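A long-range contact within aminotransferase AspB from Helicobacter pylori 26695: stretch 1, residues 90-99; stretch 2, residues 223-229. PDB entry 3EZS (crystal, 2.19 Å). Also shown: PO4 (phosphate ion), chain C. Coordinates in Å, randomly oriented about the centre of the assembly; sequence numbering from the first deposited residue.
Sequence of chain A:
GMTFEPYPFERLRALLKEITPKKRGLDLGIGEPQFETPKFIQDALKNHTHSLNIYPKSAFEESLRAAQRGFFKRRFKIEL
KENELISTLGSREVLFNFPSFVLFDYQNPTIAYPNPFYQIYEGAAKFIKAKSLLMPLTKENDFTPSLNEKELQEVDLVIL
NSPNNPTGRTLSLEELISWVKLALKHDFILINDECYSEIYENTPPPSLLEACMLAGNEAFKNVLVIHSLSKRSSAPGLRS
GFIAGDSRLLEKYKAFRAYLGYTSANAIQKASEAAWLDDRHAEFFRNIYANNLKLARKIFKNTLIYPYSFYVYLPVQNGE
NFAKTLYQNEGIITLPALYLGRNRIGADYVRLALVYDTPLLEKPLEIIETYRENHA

Stretch 1, residues 90-99: GSREVLFNFP
Stretch 2 (223-229) VLVIHSL

The contact packs one face of the helix in stretch 1, which runs on beyond Pro99, against a strand, residues 223-228, of the same chain. The two run nearly antiparallel, at 152° between their N-to-C directions, and their axes approach to 9.1 Å, a spacing filled by side chains. Along the register, Ser91 lies by Ile226 and Ser228, Val94 and Leu95 meet Ile226, and Phe98 reaches Leu224. No hydrogen bond joins the two stretches directly; the 337 Å² of buried surface comes largely from apolar packing.

The strand is extended, with phi from -119° to -146° and psi from 127° to 160°, so its side chains alternate. Leu224, Ile226 and Ser228 point their CA-to-CB bonds toward the helix, whereas His227 points away. Stretch 1 answers with Ser91, Val94 and Phe98, at spacings of three and four residues. Its backbone is held by bonds from Leu95 N to Ser91 O (2.9 Å), Asn97 N to Glu93 O (2.8 Å) and Phe98 N to Val94 O (2.8 Å); at Pro99, whose nitrogen has no hydrogen to donate, the helix kinks.

Ile226 is the principal bump, with 96 Å² covered. In its m,t rotamer (chi1 -67°, chi2 179°), CD1 enters a hollow between Val94 and Leu95, lying 3.8 Å from Val94 CG1 and 3.5 Å from Leu95 CD2. Val94 is t; Leu95, m,t, leaves the backbone sideways, but its end comes nearer the strand. The other branch of Ile226 packs against the start of stretch 1, with CG2 3.6 Å from Ser91 CB.

Farther along the helix the bump is Phe98. Its t rotamer (chi1 -171°, chi2 79°) extends the ring toward Leu224, bringing CZ to 3.1 Å from Leu224 CD1, a tight approach that is oblique to the ring. Leu224 has chi1 at -61° (m) and chi2 between wells at 143°.

At the other end the packing gives way to polar groups around a phosphate ion, probably from the crystallisation liquor. Ser91, p, places OG 3.9 Å from Ser228 CB, and Ser228 is t. The phosphate bridges these serines: its O1 accepts from Ser91 N and Ser91 OG, both at 2.9 Å, and from Ser228 OG at a very short 2.4 Å. Arg92 N donates to phosphate O2 at 3.3 Å. Gly90, at phi 84° and psi -175°, leaves room here: an ideal CB would come within 3.2 Å of phosphate O2 and jam against the preceding carbonyl oxygen.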

# COMPACT_ATOMS: atom_id res chain seq x y z
N GLY A 90 7.11 -2.84 -3.53
CA GLY A 90 7.27 -2.73 -4.97
C GLY A 90 7.64 -1.30 -5.31
O GLY A 90 7.85 -0.48 -4.41
N SER A 91 7.73 -0.97 -6.59
CA SER A 91 8.07 0.39 -7.00
C SER A 91 6.84 1.27 -7.33
O SER A 91 6.90 2.50 -7.24
CB SER A 91 9.02 0.35 -8.21
OG SER A 91 8.38 -0.23 -9.34
N ARG A 92 5.74 0.64 -7.71
CA ARG A 92 4.57 1.38 -8.16
C ARG A 92 4.09 2.42 -7.15
O ARG A 92 3.85 3.57 -7.48
CB ARG A 92 3.42 0.43 -8.50
CG ARG A 92 2.29 1.12 -9.21
CD ARG A 92 1.07 0.26 -9.39
NE ARG A 92 0.06 1.02 -10.14
CZ ARG A 92 -0.01 1.11 -11.47
NH1 ARG A 92 0.86 0.46 -12.25
NH2 ARG A 92 -0.97 1.85 -12.03
N GLU A 93 3.90 1.97 -5.93
CA GLU A 93 3.43 2.85 -4.87
C GLU A 93 4.40 3.99 -4.55
O GLU A 93 3.97 5.11 -4.32
CB GLU A 93 3.11 2.02 -3.63
CG GLU A 93 4.28 1.21 -3.02
CD GLU A 93 4.92 1.86 -1.80
OE1 GLU A 93 4.77 3.07 -1.59
OE2 GLU A 93 5.57 1.13 -1.05
N VAL A 94 5.70 3.69 -4.57
CA VAL A 94 6.72 4.69 -4.27
C VAL A 94 6.69 5.77 -5.35
O VAL A 94 6.74 6.95 -5.01
CB VAL A 94 8.18 4.12 -4.23
CG1 VAL A 94 9.12 5.17 -3.63
CG2 VAL A 94 8.27 2.82 -3.47
N LEU A 95 6.62 5.35 -6.62
CA LEU A 95 6.57 6.29 -7.76
C LEU A 95 5.32 7.16 -7.71
O LEU A 95 5.31 8.32 -8.15
CB LEU A 95 6.62 5.53 -9.11
CG LEU A 95 7.93 4.83 -9.53
CD1 LEU A 95 7.71 3.82 -10.70
CD2 LEU A 95 8.96 5.90 -9.90
N PHE A 96 4.25 6.61 -7.15
CA PHE A 96 3.02 7.35 -7.06
C PHE A 96 2.99 8.32 -5.89
O PHE A 96 2.55 9.46 -6.04
CB PHE A 96 1.81 6.42 -6.95
CG PHE A 96 0.51 7.17 -6.84
CD1 PHE A 96 -0.03 7.80 -7.95
CD2 PHE A 96 -0.13 7.31 -5.63
CE1 PHE A 96 -1.20 8.52 -7.86
CE2 PHE A 96 -1.30 8.03 -5.53
CZ PHE A 96 -1.84 8.63 -6.66
N ASN A 97 3.43 7.87 -4.71
CA ASN A 97 3.31 8.72 -3.51
C ASN A 97 4.52 9.53 -3.13
O ASN A 97 4.37 10.49 -2.38
CB ASN A 97 2.76 7.92 -2.30
CG ASN A 97 3.75 6.91 -1.74
OD1 ASN A 97 4.90 7.25 -1.48
ND2 ASN A 97 3.31 5.67 -1.57
N PHE A 98 5.70 9.20 -3.61
CA PHE A 98 6.87 9.98 -3.20
C PHE A 98 6.73 11.46 -3.61
O PHE A 98 7.01 12.35 -2.82
CB PHE A 98 8.20 9.39 -3.71
CG PHE A 98 9.42 10.06 -3.12
CD1 PHE A 98 9.85 9.73 -1.83
CD2 PHE A 98 10.13 11.02 -3.83
CE1 PHE A 98 10.95 10.34 -1.27
CE2 PHE A 98 11.24 11.65 -3.26
CZ PHE A 98 11.65 11.31 -1.99
N PRO A 99 6.29 11.73 -4.86
CA PRO A 99 6.12 13.15 -5.22
C PRO A 99 5.13 13.92 -4.32
O PRO A 99 5.39 15.08 -4.02
CB PRO A 99 5.62 13.08 -6.66
CG PRO A 99 6.11 11.71 -7.18
CD PRO A 99 5.96 10.83 -5.98
N VAL A 223 18.93 13.49 -4.63
CA VAL A 223 18.89 12.36 -5.57
C VAL A 223 18.44 11.04 -4.93
O VAL A 223 18.86 10.69 -3.81
CB VAL A 223 20.27 12.19 -6.25
CG1 VAL A 223 20.29 11.00 -7.22
CG2 VAL A 223 20.68 13.50 -6.97
N LEU A 224 17.60 10.32 -5.68
CA LEU A 224 17.00 9.06 -5.26
C LEU A 224 16.82 8.12 -6.45
O LEU A 224 16.64 8.55 -7.58
CB LEU A 224 15.63 9.32 -4.61
CG LEU A 224 15.61 10.19 -3.34
CD1 LEU A 224 14.41 11.06 -3.32
CD2 LEU A 224 15.77 9.40 -2.06
N VAL A 225 16.90 6.82 -6.19
CA VAL A 225 16.73 5.78 -7.19
C VAL A 225 15.70 4.82 -6.62
O VAL A 225 15.66 4.59 -5.42
CB VAL A 225 18.07 5.04 -7.53
CG1 VAL A 225 19.11 5.99 -8.18
CG2 VAL A 225 18.66 4.37 -6.29
N ILE A 226 14.86 4.27 -7.49
CA ILE A 226 13.78 3.37 -7.10
C ILE A 226 14.00 2.01 -7.77
O ILE A 226 14.19 1.93 -8.97
CB ILE A 226 12.41 3.99 -7.49
CG1 ILE A 226 12.16 5.23 -6.63
CG2 ILE A 226 11.26 2.96 -7.32
CD1 ILE A 226 10.84 5.97 -6.91
N HIS A 227 14.00 0.94 -6.97
CA HIS A 227 14.24 -0.42 -7.47
C HIS A 227 13.08 -1.34 -7.14
O HIS A 227 12.27 -1.03 -6.26
CB HIS A 227 15.56 -0.96 -6.92
CG HIS A 227 16.78 -0.32 -7.51
ND1 HIS A 227 17.58 -0.96 -8.43
CD2 HIS A 227 17.31 0.92 -7.34
CE1 HIS A 227 18.58 -0.16 -8.78
NE2 HIS A 227 18.44 0.99 -8.14
N SER A 228 12.99 -2.44 -7.88
CA SER A 228 11.96 -3.46 -7.70
C SER A 228 12.54 -4.83 -7.97
O SER A 228 13.42 -4.97 -8.78
CB SER A 228 10.82 -3.24 -8.68
OG SER A 228 9.89 -4.31 -8.61
N LEU A 229 11.98 -5.85 -7.32
CA LEU A 229 12.41 -7.24 -7.48
C LEU A 229 11.60 -8.00 -8.56
O LEU A 229 11.97 -9.09 -8.98
CB LEU A 229 12.16 -7.94 -6.15
CG LEU A 229 12.86 -9.25 -5.84
CD1 LEU A 229 14.38 -9.06 -5.93
CD2 LEU A 229 12.43 -9.70 -4.45
P PO4 C . 6.56 -3.13 -9.47
O1 PO4 C . 7.82 -3.02 -8.65
O2 PO4 C . 5.43 -2.45 -8.77
O3 PO4 C . 6.20 -4.56 -9.64
O4 PO4 C . 6.78 -2.41 -10.77